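Local coordinates for protein CurD (Moorea producens 3L, PDB 5KP7) that probably acts as a hydroxymethylglutaryl-CoA synthase-type acyltransferase of the thiolase-like superfamily, and binds 4'-phosphopantetheine, at residues 32-37 with 83-88; 44-49 with 383-388; 70-75 with 427-432; 195-200 with 322-327. The protein carries 3 engineered substitutions. All coordinates share one frame; numbering follows the deposited sequence. Where two conformers were deposited one is given.

Contact 1: residues 32-37 with 83-88; sequences ALSVYG and AKPIID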
loop_
_atom_site.group_PDB
_atom_site.type_symbol
_atom_site.label_atom_id
_atom_site.label_comp_id
_atom_site.label_asym_id
_atom_site.label_seq_id
_atom_site.Cartn_x
_atom_site.Cartn_y
_atom_site.Cartn_z
ATOM N N ALA A 32 1.011 -12.137 -15.698
ATOM C CA ALA A 32 1.300 -10.788 -16.173
ATOM C C ALA A 32 0.908 -9.772 -15.123
ATOM O O ALA A 32 -0.017 -10.006 -14.341
ATOM C CB ALA A 32 0.566 -10.522 -17.483
ATOM N N LEU A 33 1.669 -8.674 -15.069
ATOM C CA LEU A 33 1.432 -7.626 -14.081
ATOM C C LEU A 33 1.602 -6.292 -14.790
ATOM O O LEU A 33 2.623 -6.061 -15.466
ATOM C CB LEU A 33 2.465 -7.740 -12.937
ATOM C CG LEU A 33 2.367 -6.772 -11.734
ATOM C CD1 LEU A 33 3.126 -7.327 -10.551
ATOM C CD2 LEU A 33 2.897 -5.387 -12.032
ATOM N N SER A 34 0.657 -5.391 -14.576
ATOM C CA SER A 34 0.722 -4.073 -15.181
ATOM C C SER A 34 0.254 -3.032 -14.169
ATOM O O SER A 34 -0.538 -3.344 -13.265
ATOM C CB SER A 34 -0.083 -4.066 -16.474
ATOM O OG SER A 34 -0.130 -2.774 -17.031
ATOM N N VAL A 35 0.792 -1.819 -14.291
ATOM C CA VAL A 35 0.594 -0.755 -13.286
ATOM C C VAL A 35 0.041 0.495 -13.973
ATOM O O VAL A 35 0.454 0.798 -15.098
ATOM C CB VAL A 35 1.961 -0.388 -12.662
ATOM C CG1 VAL A 35 1.880 0.874 -11.798
ATOM C CG2 VAL A 35 2.515 -1.567 -11.888
ATOM N N TYR A 36 -0.838 1.235 -13.297
ATOM C CA TYR A 36 -1.161 2.603 -13.677
ATOM C C TYR A 36 -0.941 3.478 -12.461
ATOM O O TYR A 36 -1.653 3.327 -11.468
ATOM C CB TYR A 36 -2.577 2.731 -14.207
ATOM C CG TYR A 36 -2.972 4.151 -14.566
ATOM C CD1 TYR A 36 -2.279 4.871 -15.543
ATOM C CD2 TYR A 36 -4.017 4.792 -13.930
ATOM C CE1 TYR A 36 -2.634 6.171 -15.872
ATOM C CE2 TYR A 36 -4.378 6.096 -14.264
ATOM C CZ TYR A 36 -3.674 6.788 -15.236
ATOM O OH TYR A 36 -4.010 8.080 -15.621
ATOM N N GLY A 37 0.043 4.372 -12.557
ATOM C CA GLY A 37 0.425 5.247 -11.447
ATOM C C GLY A 37 -0.080 6.667 -11.569
ATOM O O GLY A 37 0.513 7.596 -10.995
ATOM N N ALA A 83 -4.984 -2.595 -16.439
ATOM C CA ALA A 83 -5.171 -3.892 -17.070
ATOM C C ALA A 83 -5.016 -3.918 -18.600
ATOM O O ALA A 83 -4.770 -4.971 -19.165
ATOM C CB ALA A 83 -6.532 -4.455 -16.689
ATOM N N LYS A 84 -5.177 -2.767 -19.250
ATOM C CA LYS A 84 -5.252 -2.715 -20.715
ATOM C C LYS A 84 -4.008 -3.337 -21.397
ATOM O O LYS A 84 -4.169 -4.117 -22.341
ATOM C CB LYS A 84 -5.526 -1.266 -21.168
ATOM C CG LYS A 84 -5.603 -0.994 -22.674
ATOM C CD LYS A 84 -6.734 -1.750 -23.313
ATOM C CE LYS A 84 -7.169 -1.162 -24.666
ATOM N NZ LYS A 84 -6.043 -0.751 -25.540
ATOM N N PRO A 85 -2.798 -3.064 -20.896
ATOM C CA PRO A 85 -1.630 -3.678 -21.531
ATOM C C PRO A 85 -1.626 -5.194 -21.457
ATOM O O PRO A 85 -1.149 -5.848 -22.406
ATOM C CB PRO A 85 -0.446 -3.074 -20.762
ATOM C CG PRO A 85 -0.979 -1.825 -20.184
ATOM C CD PRO A 85 -2.390 -2.127 -19.834
ATOM N N ILE A 86 -2.175 -5.750 -20.383
ATOM C CA ILE A 86 -2.308 -7.200 -20.245
ATOM C C ILE A 86 -3.209 -7.774 -21.322
ATOM O O ILE A 86 -2.823 -8.713 -22.034
ATOM C CB ILE A 86 -2.824 -7.610 -18.860
ATOM C CG1 ILE A 86 -1.785 -7.240 -17.800
ATOM C CG2 ILE A 86 -3.155 -9.100 -18.840
ATOM C CD1 ILE A 86 -2.196 -7.511 -16.374
ATOM N N ILE A 87 -4.385 -7.183 -21.469
ATOM C CA ILE A 87 -5.373 -7.684 -22.388
ATOM C C ILE A 87 -4.908 -7.479 -23.831
ATOM O O ILE A 87 -5.132 -8.359 -24.679
ATOM C CB ILE A 87 -6.760 -7.020 -22.158
ATOM C CG1 ILE A 87 -7.225 -7.205 -20.695
ATOM C CG2 ILE A 87 -7.775 -7.587 -23.129
ATOM C CD1 ILE A 87 -7.156 -8.615 -20.168
ATOM N N ASP A 88 -4.275 -6.348 -24.109
ATOM C CA ASP A 88 -3.789 -6.082 -25.478
ATOM C C ASP A 88 -2.835 -7.146 -25.996
ATOM O O ASP A 88 -2.792 -7.362 -27.213
ATOM C CB ASP A 88 -3.044 -4.765 -25.557
ATOM C CG ASP A 88 -3.953 -3.541 -25.500
ATOM O OD1 ASP A 88 -5.187 -3.609 -25.672
ATOM O OD2 ASP A 88 -3.374 -2.458 -25.330
#

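Contact 2: residues 44-49 with 383-388; sequences LRKLAQ and RYSLSM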
loop_
_atom_site.group_PDB
_atom_site.type_symbol
_atom_site.label_atom_id
_atom_site.label_comp_id
_atom_site.label_asym_id
_atom_site.label_seq_id
_atom_site.Cartn_x
_atom_site.Cartn_y
_atom_site.Cartn_z
ATOM N N LEU A 44 6.146 16.166 -2.795
ATOM C CA LEU A 44 5.806 16.479 -1.409
ATOM C C LEU A 44 6.613 17.641 -0.825
ATOM O O LEU A 44 6.112 18.318 0.052
ATOM C CB LEU A 44 5.856 15.240 -0.525
ATOM C CG LEU A 44 4.744 14.253 -0.902
ATOM C CD1 LEU A 44 4.969 12.976 -0.132
ATOM C CD2 LEU A 44 3.342 14.811 -0.670
ATOM N N ARG A 45 7.810 17.904 -1.354
ATOM C CA ARG A 45 8.572 19.143 -1.011
ATOM C C ARG A 45 7.747 20.413 -1.237
ATOM O O ARG A 45 7.839 21.366 -0.471
ATOM C CB ARG A 45 9.863 19.241 -1.825
ATOM C CG ARG A 45 10.887 18.140 -1.521
ATOM C CD ARG A 45 12.292 18.567 -1.894
ATOM N NE ARG A 45 13.360 17.657 -1.462
ATOM C CZ ARG A 45 14.640 17.769 -1.854
ATOM N NH1 ARG A 45 15.011 18.724 -2.702
ATOM N NH2 ARG A 45 15.561 16.912 -1.414
ATOM N N LYS A 46 6.927 20.427 -2.279
ATOM C CA LYS A 46 6.014 21.555 -2.521
ATOM C C LYS A 46 4.944 21.697 -1.434
ATOM O O LYS A 46 4.636 22.820 -1.024
ATOM C CB LYS A 46 5.355 21.452 -3.899
ATOM C CG LYS A 46 6.345 21.510 -5.043
ATOM C CD LYS A 46 5.649 21.531 -6.388
ATOM C CE LYS A 46 6.618 21.105 -7.467
ATOM N NZ LYS A 46 6.029 21.269 -8.807
ATOM N N LEU A 47 4.404 20.568 -0.962
ATOM C CA LEU A 47 3.446 20.537 0.155
ATOM C C LEU A 47 4.106 21.024 1.452
ATOM O O LEU A 47 3.540 21.868 2.143
ATOM C CB LEU A 47 2.848 19.126 0.343
ATOM C CG LEU A 47 1.741 18.896 1.387
ATOM C CD1 LEU A 47 0.490 19.636 0.972
ATOM C CD2 LEU A 47 1.378 17.424 1.564
ATOM N N ALA A 48 5.305 20.518 1.749
ATOM C CA ALA A 48 6.084 20.965 2.920
ATOM C C ALA A 48 6.321 22.479 2.911
ATOM O O ALA A 48 6.068 23.145 3.918
ATOM C CB ALA A 48 7.409 20.226 3.000
ATOM N N GLN A 49 6.799 23.007 1.781
ATOM C CA GLN A 49 7.008 24.457 1.610
ATOM C C GLN A 49 5.727 25.240 1.842
ATOM O O GLN A 49 5.729 26.257 2.534
ATOM C CB GLN A 49 7.542 24.778 0.210
ATOM C CG GLN A 49 8.997 24.379 0.016
ATOM C CD GLN A 49 9.445 24.334 -1.442
ATOM O OE1 GLN A 49 8.647 24.122 -2.358
ATOM N NE2 GLN A 49 10.742 24.518 -1.658
ATOM N N ARG A 383 4.500 11.554 -15.991
ATOM C CA ARG A 383 3.308 12.189 -15.431
ATOM C C ARG A 383 3.486 13.701 -15.297
ATOM O O ARG A 383 4.623 14.212 -15.148
ATOM C CB ARG A 383 2.990 11.594 -14.046
ATOM C CG ARG A 383 2.688 10.097 -14.109
ATOM C CD ARG A 383 2.544 9.460 -12.733
ATOM N NE ARG A 383 3.796 9.618 -11.998
ATOM C CZ ARG A 383 3.943 9.436 -10.687
ATOM N NH1 ARG A 383 2.915 9.025 -9.951
ATOM N NH2 ARG A 383 5.129 9.696 -10.123
ATOM N N TYR A 384 2.352 14.401 -15.283
ATOM C CA TYR A 384 2.334 15.856 -15.084
ATOM C C TYR A 384 2.696 16.196 -13.652
ATOM O O TYR A 384 2.186 15.594 -12.721
ATOM C CB TYR A 384 0.943 16.397 -15.396
ATOM C CG TYR A 384 0.841 17.902 -15.460
ATOM C CD1 TYR A 384 0.509 18.635 -14.323
ATOM C CD2 TYR A 384 1.040 18.581 -16.651
ATOM C CE1 TYR A 384 0.390 20.013 -14.371
ATOM C CE2 TYR A 384 0.923 19.963 -16.706
ATOM C CZ TYR A 384 0.600 20.669 -15.557
ATOM O OH TYR A 384 0.478 22.060 -15.591
ATOM N N SER A 385 3.621 17.137 -13.479
ATOM C CA SER A 385 4.030 17.549 -12.134
ATOM C C SER A 385 3.201 18.757 -11.712
ATOM O O SER A 385 3.422 19.854 -12.250
ATOM C CB SER A 385 5.520 17.916 -12.115
ATOM O OG SER A 385 5.901 18.216 -10.783
ATOM N N LEU A 386 2.286 18.574 -10.758
ATOM C CA LEU A 386 1.372 19.641 -10.320
ATOM C C LEU A 386 2.072 20.729 -9.503
ATOM O O LEU A 386 2.915 20.426 -8.674
ATOM C CB LEU A 386 0.275 19.085 -9.422
ATOM C CG LEU A 386 -0.701 18.092 -10.061
ATOM C CD1 LEU A 386 -1.487 17.383 -8.982
ATOM C CD2 LEU A 386 -1.638 18.801 -11.028
ATOM N N SER A 387 1.682 21.980 -9.729
ATOM C CA SER A 387 2.020 23.053 -8.794
ATOM C C SER A 387 1.087 22.938 -7.600
ATOM O O SER A 387 0.034 22.264 -7.638
ATOM C CB SER A 387 1.854 24.423 -9.438
ATOM O OG SER A 387 0.494 24.693 -9.708
ATOM N N MET A 388 1.452 23.620 -6.526
ATOM C CA MET A 388 0.591 23.614 -5.345
ATOM C C MET A 388 -0.755 24.323 -5.639
ATOM O O MET A 388 -1.807 23.923 -5.113
ATOM C CB MET A 388 1.351 24.250 -4.171
ATOM C CG MET A 388 0.861 23.829 -2.819
ATOM S SD MET A 388 0.849 22.064 -2.465
ATOM C CE MET A 388 -0.392 22.093 -1.183
HETATM O O HOH W 1 4.734 18.488 -8.173
HETATM O O HOH W 2 7.461 20.563 -10.958
#

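Contact 3: residues 70-75 with 427-432; sequences LPYEDP and RLVLKA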
loop_
_atom_site.group_PDB
_atom_site.type_symbol
_atom_site.label_atom_id
_atom_site.label_comp_id
_atom_site.label_asym_id
_atom_site.label_seq_id
_atom_site.Cartn_x
_atom_site.Cartn_y
_atom_site.Cartn_z
ATOM N N LEU A 70 -7.325 12.884 -11.271
ATOM C CA LEU A 70 -8.102 14.024 -11.790
ATOM C C LEU A 70 -9.595 13.784 -11.604
ATOM O O LEU A 70 -10.022 12.662 -11.390
ATOM C CB LEU A 70 -7.784 14.237 -13.273
ATOM C CG LEU A 70 -6.475 14.911 -13.683
ATOM C CD1 LEU A 70 -6.580 16.410 -13.415
ATOM C CD2 LEU A 70 -5.268 14.364 -12.978
ATOM N N PRO A 71 -10.424 14.850 -11.708
ATOM C CA PRO A 71 -11.892 14.654 -11.574
ATOM C C PRO A 71 -12.505 13.747 -12.642
ATOM O O PRO A 71 -13.488 13.052 -12.378
ATOM C CB PRO A 71 -12.449 16.089 -11.595
ATOM C CG PRO A 71 -11.311 16.913 -11.106
ATOM C CD PRO A 71 -10.053 16.288 -11.674
ATOM N N TYR A 72 -11.829 13.659 -13.789
ATOM C CA TYR A 72 -12.243 12.792 -14.866
ATOM C C TYR A 72 -11.528 11.448 -14.821
ATOM O O TYR A 72 -11.335 10.795 -15.855
ATOM C CB TYR A 72 -12.089 13.516 -16.218
ATOM C CG TYR A 72 -10.756 14.190 -16.440
ATOM C CD1 TYR A 72 -9.609 13.444 -16.761
ATOM C CD2 TYR A 72 -10.604 15.576 -16.282
ATOM C CE1 TYR A 72 -8.386 14.076 -16.966
ATOM C CE2 TYR A 72 -9.381 16.191 -16.477
ATOM C CZ TYR A 72 -8.288 15.440 -16.817
ATOM O OH TYR A 72 -7.088 16.082 -17.022
ATOM N N GLU A 73 -11.145 11.009 -13.615
ATOM C CA GLU A 73 -10.678 9.656 -13.400
ATOM C C GLU A 73 -11.348 9.137 -12.143
ATOM O O GLU A 73 -11.768 9.919 -11.260
ATOM C CB GLU A 73 -9.164 9.625 -13.209
ATOM C CG GLU A 73 -8.374 10.171 -14.396
ATOM C CD GLU A 73 -6.895 10.040 -14.142
ATOM O OE1 GLU A 73 -6.356 10.890 -13.376
ATOM O OE2 GLU A 73 -6.264 9.062 -14.675
ATOM N N ASP A 74 -11.479 7.818 -12.084
ATOM C CA ASP A 74 -12.030 7.168 -10.915
ATOM C C ASP A 74 -11.379 5.781 -10.785
ATOM O O ASP A 74 -10.486 5.440 -11.569
ATOM C CB ASP A 74 -13.572 7.208 -10.981
ATOM C CG ASP A 74 -14.166 6.240 -11.973
ATOM O OD1 ASP A 74 -13.406 5.439 -12.554
ATOM O OD2 ASP A 74 -15.411 6.275 -12.145
ATOM N N PRO A 75 -11.779 4.971 -9.798
ATOM C CA PRO A 75 -11.119 3.682 -9.659
ATOM C C PRO A 75 -11.335 2.741 -10.829
ATOM O O PRO A 75 -10.492 1.913 -11.085
ATOM C CB PRO A 75 -11.683 3.130 -8.345
ATOM C CG PRO A 75 -12.032 4.348 -7.579
ATOM C CD PRO A 75 -12.574 5.310 -8.600
ATOM N N ARG A 427 -5.702 6.203 -23.248
ATOM C CA ARG A 427 -6.091 6.211 -21.828
ATOM C C ARG A 427 -7.589 6.231 -21.691
ATOM O O ARG A 427 -8.257 6.978 -22.423
ATOM C CB ARG A 427 -5.609 7.505 -21.175
ATOM C CG ARG A 427 -4.118 7.618 -21.005
ATOM C CD ARG A 427 -3.654 6.993 -19.701
ATOM N NE ARG A 427 -2.240 7.224 -19.597
ATOM C CZ ARG A 427 -1.682 8.234 -18.942
ATOM N NH1 ARG A 427 -2.423 9.083 -18.246
ATOM N NH2 ARG A 427 -0.372 8.365 -18.963
ATOM N N LEU A 428 -8.126 5.485 -20.725
ATOM C CA LEU A 428 -9.515 5.626 -20.382
ATOM C C LEU A 428 -9.689 6.746 -19.340
ATOM O O LEU A 428 -8.925 6.839 -18.356
ATOM C CB LEU A 428 -10.091 4.298 -19.873
ATOM C CG LEU A 428 -11.616 4.226 -19.901
ATOM C CD1 LEU A 428 -12.105 4.019 -21.327
ATOM C CD2 LEU A 428 -12.159 3.173 -18.965
ATOM N N VAL A 429 -10.718 7.557 -19.554
ATOM C CA VAL A 429 -11.130 8.593 -18.612
ATOM C C VAL A 429 -12.638 8.490 -18.346
ATOM O O VAL A 429 -13.395 7.905 -19.155
ATOM C CB VAL A 429 -10.740 10.035 -19.060
ATOM C CG1 VAL A 429 -9.236 10.165 -19.178
ATOM C CG2 VAL A 429 -11.415 10.420 -20.345
ATOM N N LEU A 430 -13.049 9.080 -17.228
ATOM C CA LEU A 430 -14.467 9.248 -16.890
ATOM C C LEU A 430 -15.019 10.471 -17.607
ATOM O O LEU A 430 -14.608 11.605 -17.325
ATOM C CB LEU A 430 -14.667 9.396 -15.356
ATOM C CG LEU A 430 -16.090 9.630 -14.842
ATOM C CD1 LEU A 430 -16.994 8.420 -15.065
ATOM C CD2 LEU A 430 -16.039 10.047 -13.385
ATOM N N LYS A 431 -15.970 10.236 -18.526
ATOM C CA LYS A 431 -16.585 11.294 -19.313
ATOM C C LYS A 431 -17.741 11.959 -18.598
ATOM O O LYS A 431 -17.887 13.204 -18.643
ATOM C CB LYS A 431 -17.096 10.727 -20.648
ATOM C CG LYS A 431 -17.684 11.742 -21.595
ATOM C CD LYS A 431 -18.203 11.023 -22.850
ATOM C CE LYS A 431 -18.171 11.893 -24.067
ATOM N NZ LYS A 431 -18.988 13.122 -24.033
ATOM N N ALA A 432 -18.569 11.151 -17.946
ATOM C CA ALA A 432 -19.809 11.649 -17.357
ATOM C C ALA A 432 -20.408 10.590 -16.454
ATOM O O ALA A 432 -20.082 9.409 -16.570
ATOM C CB ALA A 432 -20.833 12.013 -18.432
HETATM O O HOH W 3 -7.907 7.137 -15.640
#

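Contact 4: residues 195-200 with 322-327; sequences GAVALL and MGATLF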
loop_
_atom_site.group_PDB
_atom_site.type_symbol
_atom_site.label_atom_id
_atom_site.label_comp_id
_atom_site.label_asym_id
_atom_site.label_seq_id
_atom_site.Cartn_x
_atom_site.Cartn_y
_atom_site.Cartn_z
ATOM N N GLY A 195 -3.680 4.813 -7.485
ATOM C CA GLY A 195 -2.984 3.890 -8.353
ATOM C C GLY A 195 -3.746 2.609 -8.495
ATOM O O GLY A 195 -4.648 2.313 -7.702
ATOM N N ALA A 196 -3.369 1.836 -9.507
ATOM C CA ALA A 196 -3.932 0.507 -9.689
ATOM C C ALA A 196 -2.895 -0.447 -10.232
ATOM O O ALA A 196 -1.987 -0.060 -10.983
ATOM C CB ALA A 196 -5.120 0.568 -10.628
ATOM N N VAL A 197 -2.992 -1.688 -9.805
ATOM C CA VAL A 197 -2.140 -2.756 -10.285
ATOM C C VAL A 197 -3.009 -3.925 -10.691
ATOM O O VAL A 197 -3.838 -4.413 -9.900
ATOM C CB VAL A 197 -1.036 -3.197 -9.265
ATOM C CG1 VAL A 197 -0.159 -4.287 -9.886
ATOM C CG2 VAL A 197 -0.190 -2.017 -8.825
ATOM N N ALA A 198 -2.809 -4.385 -11.927
ATOM C CA ALA A 198 -3.549 -5.523 -12.479
ATOM C C ALA A 198 -2.691 -6.751 -12.566
ATOM O O ALA A 198 -1.534 -6.674 -13.027
ATOM C CB ALA A 198 -4.071 -5.182 -13.862
ATOM N N LEU A 199 -3.251 -7.875 -12.117
ATOM C CA LEU A 199 -2.584 -9.182 -12.154
ATOM C C LEU A 199 -3.397 -10.164 -12.969
ATOM O O LEU A 199 -4.609 -10.336 -12.717
ATOM C CB LEU A 199 -2.434 -9.785 -10.751
ATOM C CG LEU A 199 -1.802 -8.926 -9.664
ATOM C CD1 LEU A 199 -1.703 -9.695 -8.352
ATOM C CD2 LEU A 199 -0.461 -8.412 -10.090
ATOM N N LEU A 200 -2.758 -10.836 -13.923
ATOM C CA LEU A 200 -3.363 -11.977 -14.583
ATOM C C LEU A 200 -2.835 -13.202 -13.891
ATOM O O LEU A 200 -1.636 -13.359 -13.790
ATOM C CB LEU A 200 -3.014 -11.977 -16.069
ATOM C CG LEU A 200 -3.631 -13.050 -16.976
ATOM C CD1 LEU A 200 -5.137 -12.894 -17.005
ATOM C CD2 LEU A 200 -3.031 -13.047 -18.362
ATOM N N MET A 322 -3.176 2.025 -1.199
ATOM C CA MET A 322 -4.063 1.135 -0.454
ATOM C C MET A 322 -3.894 -0.297 -0.842
ATOM O O MET A 322 -2.785 -0.797 -0.779
ATOM C CB MET A 322 -5.537 1.592 -0.541
ATOM C CG MET A 322 -5.796 3.017 -0.263
ATOM S SD MET A 322 -5.211 3.445 1.322
ATOM C CE MET A 322 -4.606 5.059 0.845
ATOM N N GLY A 323 -4.938 -0.967 -1.319
ATOM C CA GLY A 323 -4.825 -2.393 -1.610
ATOM C C GLY A 323 -3.898 -2.800 -2.736
ATOM O O GLY A 323 -3.574 -3.977 -2.840
ATOM N N ALA A 324 -3.485 -1.844 -3.581
ATOM C CA ALA A 324 -2.550 -2.085 -4.664
ATOM C C ALA A 324 -1.061 -1.913 -4.245
ATOM O O ALA A 324 -0.166 -2.267 -5.012
ATOM C CB ALA A 324 -2.845 -1.134 -5.812
ATOM N N THR A 325 -0.799 -1.355 -3.067
ATOM C CA THR A 325 0.566 -0.923 -2.753
ATOM C C THR A 325 1.537 -2.088 -2.701
ATOM O O THR A 325 2.650 -2.003 -3.242
ATOM C CB THR A 325 0.643 -0.120 -1.447
ATOM O OG1 THR A 325 -0.341 0.916 -1.474
ATOM C CG2 THR A 325 2.025 0.491 -1.282
ATOM N N LEU A 326 1.163 -3.178 -2.048
ATOM C CA LEU A 326 2.071 -4.360 -2.005
ATOM C C LEU A 326 2.410 -4.901 -3.413
ATOM O O LEU A 326 3.525 -5.354 -3.670
ATOM C CB LEU A 326 1.453 -5.476 -1.125
ATOM C CG LEU A 326 2.165 -6.822 -1.116
ATOM C CD1 LEU A 326 3.564 -6.675 -0.545
ATOM C CD2 LEU A 326 1.372 -7.807 -0.249
ATOM N N PHE A 327 1.438 -4.858 -4.329
ATOM C CA PHE A 327 1.680 -5.315 -5.688
ATOM C C PHE A 327 2.597 -4.364 -6.428
ATOM O O PHE A 327 3.454 -4.815 -7.203
ATOM C CB PHE A 327 0.375 -5.526 -6.461
ATOM C CG PHE A 327 -0.536 -6.585 -5.860
ATOM C CD1 PHE A 327 -0.039 -7.621 -5.093
ATOM C CD2 PHE A 327 -1.889 -6.526 -6.102
ATOM C CE1 PHE A 327 -0.884 -8.586 -4.539
ATOM C CE2 PHE A 327 -2.742 -7.503 -5.574
ATOM C CZ PHE A 327 -2.220 -8.531 -4.798
#

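Contact 1: residues 32-37 with 83-88
Ser34 and Ile86 carry this contact, each burying about 65 Å², and Ala32 adds a smaller share. Ile86 comes off helix 75-89 and lies against strand 29-36. Its CG1 branch does the touching. Ile86 CG1 sits 3.8 Å from Ser34 CB and 4.0 Å from Ala32 CB, so it bridges two residues on the same side of the strand. The torsion that sets CG1 beside its own backbone N (chi1 -65°) and the extended second torsion carry Ile86 CD1 onward to the strand backbone, 3.9 Å from Ala32 O.

Ser34 contributes its CB to the apolar patch. In the conformer given, Ser34 OG meets the ring of Pro85, 3.4 Å from Pro85 CG. In this conformer the hydroxyl is also hydrogen-bonded to Ala82 O, one turn back on the same helix and just outside the segment. Pro85 has no backbone N-H to give, and the helix is kinked here.

The short axes approach to 7.2 Å and run at 143°, roughly antiparallel. Strand 29-36 pairs with strand 195-202 in the large mixed sheet. Ile86 also rests on Ala198 of that neighbour. Helix 75-89 covers one face of the sheet. Leu33 and Val35 point from the other face to helix 325-336.

Contact 2: residues 44-49 with 383-388
Lys46 reaches from helix 44-50 to the chain at Leu386, and Lys46 NZ donates to Leu386 O at 3.2 Å. The ammonium lies 47° out of the carbonyl plane, so it sits above the group. An extended chain beyond CG spans the distance, and its CD also brushes the same oxygen. Two waters complete this polar patch. One accepts from Lys46 NZ and donates to both Ser385 OG and Leu386 O. The other joins Lys46 NZ to Ser385 OG.

At the next residue, Leu47 meets Met388 to form the apolar half. Leu47 CD1 and Met388 CE are 3.4 Å apart, a tight pair. The bend at chi2 (57°) lays Met388 SD against the helix backbone, 4.0 Å from Leu47 CA. A methionine in place of Lys46 has no ammonium, so Leu386 O would probably be left to the water alone and both waters would lose an anchor.

In the second shell, Glu43 OE2 is hydrogen-bonded to Ser385 OG. Gln41 pairs with Leu386 through the backbone. This belongs to the small mixed sheet where strand 384-385 runs parallel to 40-43. Leu47 lies about 8 Å from the bound 4'-phosphopantetheine, so the contact is near the pocket without lining it. Ser387 is the N-cap of helix 388-397, and its N-H meets Glu390 OE1, the reciprocal bond of a capping box.

Contact 3: residues 70-75 with 427-432
Leu430 N donates to Tyr72 O at 2.8 Å from well above the carbonyl, 50° out of its plane, so the bond does not lie on a lone pair. The acceptor belongs to a type I beta turn, Leu70 to Glu73. The donor belongs to strand 428-434, the middle strand of a small antiparallel sheet. This is the one direct hydrogen bond between 70-75 and 427-432. Leu430 O is buried by the same contact and has no partner in the model. Leu430 O lies 3.4 Å from Tyr72 CB.

Apolar groups pack round this bond. Val429 CB lies 3.3 Å from Tyr72 O, and Val429 CG1 reaches Tyr72 CD1, the two side chains running side by side. The ring of Tyr72 is swung between its own backbone N and carbonyl carbon (chi1 49°), and Leu70 CB covers one face of it near the rim. Trp419 meets the ring edge-to-face. Both methyls of Leu430, CD1 and CD2, lie 4.0 Å from Asp74 OD2, which holds Arg438 in a salt bridge and Tyr440 in a hydrogen bond. The other oxygen of Asp74 caps helix 75-89 at Ser77 N.

Glu73 ties the turn together. Its OE1 takes Leu70 N-H almost straight, at 171°, on the anti lone pair. Its OE2 binds Tyr36 OH and a water that donates to Glu73 OE2 at 2.7 Å and to Leu428 O at 2.9 Å.

Contact 4: residues 195-200 with 322-327
In the thiolase-type fold a buried helix lies against the mixed sheet. Here Ala324, in a short 3-10 turn, and Phe327, on helix 325-336, pack on Val197 and Leu199 of strand 195-202. Leu199 CD1 stands over the centre of the Phe327 ring. Leu199 CD1 is 3.7 Å from the Phe327 ring centroid and 12° off the normal, a clear CH-pi contact. The two side chains cross at about a right angle, with the methyl meeting the flat of the ring.

Val197 splits its branches between two partners. Val197 CG1 touches Phe327 CB at 3.7 Å, while Val197 CG2 lies 4.1 Å from Ala324 CB. With CG1 anti to the backbone N (chi1 -178°), the branches spread along the strand, CG1 to Phe327 and CG2 back to Ala324. A serine instead of Phe327 would probably open a gap beneath Leu199 CD1 and leave a polar group in a buried apolar layer.

Leu33 of the neighbouring strand 29-36 packs beside Val197 and Leu199 on the same face. The turn into the helix starts beside Asn320, a phosphopantetheine-binding residue whose OD1 accepts from Met322 N. Met322 O takes two bonds from Thr325, from Thr325 N and from Thr325 OG1, each at 3.1 Å and both from the same face of the carbonyl.

How the contacts relate
Contacts 1 and 4 share the large mixed sheet. Their strands, 29-36 and 195-202, are antiparallel neighbours, and their centres lie 11 Å apart. Contact 1 seats helix 75-89 on one face, and contact 4 seats helix 325-336 on the other, so the two make a layered core. Contact 1 closes in the sequence before contact 4 opens. Contact 4 falls wholly within the chain spans of contacts 2 and 3, while contacts 1, 2 and 3 alternate their segments. Contacts 2 and 3 lie further out and tie early segments to late ones at two smaller sheets. Tyr36 joins contact 1 to contact 3, centres about 17 Å apart, and Gly37 O joins it to Arg383 of contact 2.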